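Local coordinates for protein metallo-beta-lactamase 1 (Acinetobacter baumannii, PDB 5MMD) that probably hydrolyses the beta-lactam ring of antibiotics with zinc as cofactor, yielding substituted beta-amino acids and thereby conferring antibiotic resistance, at residues V38-G42 with M127-L131. Residue numbers count along the deposited sequence, not the author numbering.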
ATOM      1  N   VAL A  38       6.919  -3.393   6.276  1.00 12.29           N
ATOM      2  CA  VAL A  38       7.885  -2.657   7.050  1.00 13.43           C
ATOM      3  C   VAL A  38       9.224  -2.892   6.329  1.00 13.46           C
ATOM      4  O   VAL A  38       9.654  -4.039   6.100  1.00 13.79           O
ATOM      5  CB  VAL A  38       7.947  -3.108   8.536  1.00 13.96           C
ATOM      6  CG1 VAL A  38       8.947  -2.252   9.320  1.00 14.71           C
ATOM      7  CG2 VAL A  38       6.601  -3.069   9.166  1.00 13.60           C
ATOM      8  N   VAL A  39       9.877  -1.797   5.962  1.00 13.64           N
ATOM      9  CA  VAL A  39      11.143  -1.857   5.252  1.00 14.81           C
ATOM     10  C   VAL A  39      12.273  -1.236   6.085  1.00 15.56           C
ATOM     11  O   VAL A  39      12.155  -0.129   6.606  1.00 15.78           O
ATOM     12  CB  VAL A  39      11.038  -1.133   3.922  1.00 14.99           C
ATOM     13  CG1 VAL A  39      12.351  -1.183   3.182  1.00 17.18           C
ATOM     14  CG2 VAL A  39       9.892  -1.684   3.098  1.00 13.25           C
ATOM     15  N   ILE A  40      13.374  -1.959   6.175  1.00 16.49           N
ATOM     16  CA  ILE A  40      14.520  -1.541   6.955  1.00 16.71           C
ATOM     17  C   ILE A  40      15.715  -1.162   6.112  1.00 17.92           C
ATOM     18  O   ILE A  40      16.106  -1.895   5.205  1.00 18.44           O
ATOM     19  CB  ILE A  40      14.988  -2.647   7.891  1.00 17.04           C
ATOM     20  CG1 ILE A  40      13.822  -3.337   8.565  1.00 15.70           C
ATOM     21  CG2 ILE A  40      16.042  -2.103   8.901  1.00 18.17           C
ATOM     22  CD1 ILE A  40      13.019  -2.491   9.413  1.00 15.81           C
ATOM     23  N   SER A  41      16.330  -0.038   6.486  1.00 18.86           N
ATOM     24  CA  SER A  41      17.607   0.380   5.957  1.00 20.69           C
ATOM     25  C   SER A  41      18.438   1.022   7.086  1.00 21.92           C
ATOM     26  O   SER A  41      18.006   1.978   7.724  1.00 21.74           O
ATOM     27  CB  SER A  41      17.415   1.361   4.812  1.00 21.50           C
ATOM     28  OG  SER A  41      18.655   1.772   4.274  1.00 23.04           O
ATOM     29  N   GLY A  42      19.611   0.453   7.357  1.00 23.36           N
ATOM     30  CA  GLY A  42      20.516   1.039   8.336  1.00 25.12           C
ATOM     31  C   GLY A  42      19.871   1.186   9.695  1.00 24.13           C
ATOM     32  O   GLY A  42      20.062   2.175  10.384  1.00 25.01           O
ATOM     33  N   MET A 127      13.315   7.924   2.697  1.00 20.00           N
ATOM     34  CA  MET A 127      14.387   7.244   3.394  1.00 20.78           C
ATOM     35  C   MET A 127      15.691   7.191   2.542  1.00 21.98           C
ATOM     36  O   MET A 127      16.213   6.122   2.233  1.00 22.11           O
ATOM     37  CB  MET A 127      13.923   5.839   3.827  1.00 20.64           C
ATOM     38  CG  MET A 127      14.656   5.391   5.093  1.00 22.70           C
ATOM     39  SD  MET A 127      13.934   4.020   6.007  1.00 28.25           S
ATOM     40  CE  MET A 127      13.811   2.846   4.669  1.00 21.09           C
ATOM     41  N   ASP A 128      16.172   8.363   2.150  1.00 23.37           N
ATOM     42  CA  ASP A 128      17.415   8.499   1.356  1.00 24.93           C
ATOM     43  C   ASP A 128      17.374   7.660   0.091  1.00 24.38           C
ATOM     44  O   ASP A 128      18.395   7.058  -0.334  1.00 25.15           O
ATOM     45  CB  ASP A 128      18.631   8.108   2.164  1.00 26.33           C
ATOM     46  CG  ASP A 128      18.801   8.940   3.404  1.00 27.48           C
ATOM     47  OD1 ASP A 128      18.364  10.101   3.431  1.00 27.95           O
ATOM     48  OD2 ASP A 128      19.422   8.440   4.359  1.00 28.41           O
ATOM     49  N   GLY A 129      16.190   7.634  -0.508  1.00 22.68           N
ATOM     50  CA  GLY A 129      15.995   7.022  -1.804  1.00 22.14           C
ATOM     51  C   GLY A 129      15.852   5.510  -1.707  1.00 20.99           C
ATOM     52  O   GLY A 129      15.721   4.830  -2.714  1.00 20.86           O
ATOM     53  N   PHE A 130      15.831   4.984  -0.491  1.00 20.65           N
ATOM     54  CA  PHE A 130      15.616   3.534  -0.320  1.00 19.83           C
ATOM     55  C   PHE A 130      14.220   3.141  -0.804  1.00 18.68           C
ATOM     56  O   PHE A 130      14.034   2.013  -1.282  1.00 19.04           O
ATOM     57  CB  PHE A 130      15.822   3.117   1.139  1.00 19.77           C
ATOM     58  CG  PHE A 130      16.196   1.663   1.312  1.00 20.55           C
ATOM     59  CD1 PHE A 130      15.253   0.734   1.719  1.00 19.29           C
ATOM     60  CD2 PHE A 130      17.488   1.228   1.065  1.00 22.28           C
ATOM     61  CE1 PHE A 130      15.581  -0.594   1.882  1.00 19.52           C
ATOM     62  CE2 PHE A 130      17.830  -0.111   1.246  1.00 22.81           C
ATOM     63  CZ  PHE A 130      16.868  -1.021   1.636  1.00 21.23           C
ATOM     64  N   LEU A 131      13.249   4.050  -0.691  1.00 18.36           N
ATOM     65  CA  LEU A 131      11.906   3.832  -1.249  1.00 16.91           C
ATOM     66  C   LEU A 131      11.644   4.823  -2.379  1.00 17.31           C
ATOM     67  O   LEU A 131      11.906   6.031  -2.235  1.00 19.41           O
ATOM     68  CB  LEU A 131      10.824   3.975  -0.179  1.00 17.34           C
ATOM     69  CG  LEU A 131      11.003   3.134   1.080  1.00 19.48           C
ATOM     70  CD1 LEU A 131       9.900   3.503   2.093  1.00 20.41           C
ATOM     71  CD2 LEU A 131      10.950   1.620   0.750  1.00 18.88           C
TER
HETATM   72  O   HOH W   1      18.337   4.660   3.624  1.00 31.79           O
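Side-chain packing between the two beta-sheets of the metallo-beta-lactamase fold joins residues 38-42, the end of strand 32-41 in the seven-stranded sheet and the residue after it, to residues 127-131, the hairpin turn after strand 123-126 and the first residue of strand 131-134 in the five-stranded sheet. The Phe130 ring packs against both Val39 and Ser41. Ser41 CB sits 3.6 Å from the centroid of the Phe130 ring and 7° off its normal, a CH-pi contact over the face, while Val39 CG1 meets the ring edge at 3.5 Å from Phe130 CE1. Since Val39 and Ser41 lie two apart on an extended strand, the CA-to-CB bonds of both point toward the hairpin, whereas that of Ile40 points away from it. Such facing of two sheets is the core of the alpha-beta/beta-alpha sandwich of this superfamily, and the contact lies in its partly buried margin, away from the zinc sites. Deeper in, Val39 CG1 also reaches Leu131 CD2 at 4.0 Å, and Ile48 and Ile149 from the two sheets continue this apolar layer. The hairpin closes through a type I' turn, with Phe130 N donating to Met127 O at 3.0 Å; beside it, Phe130 and Leu131 form a classic beta bulge opposite strand 123-126. Met127 stretches its chain across the gap to place CE 3.9 Å from Ser41 CB. A water bridges the two segments, 3.0 Å from Ser41 OG and donating to Met127 O at 2.9 Å.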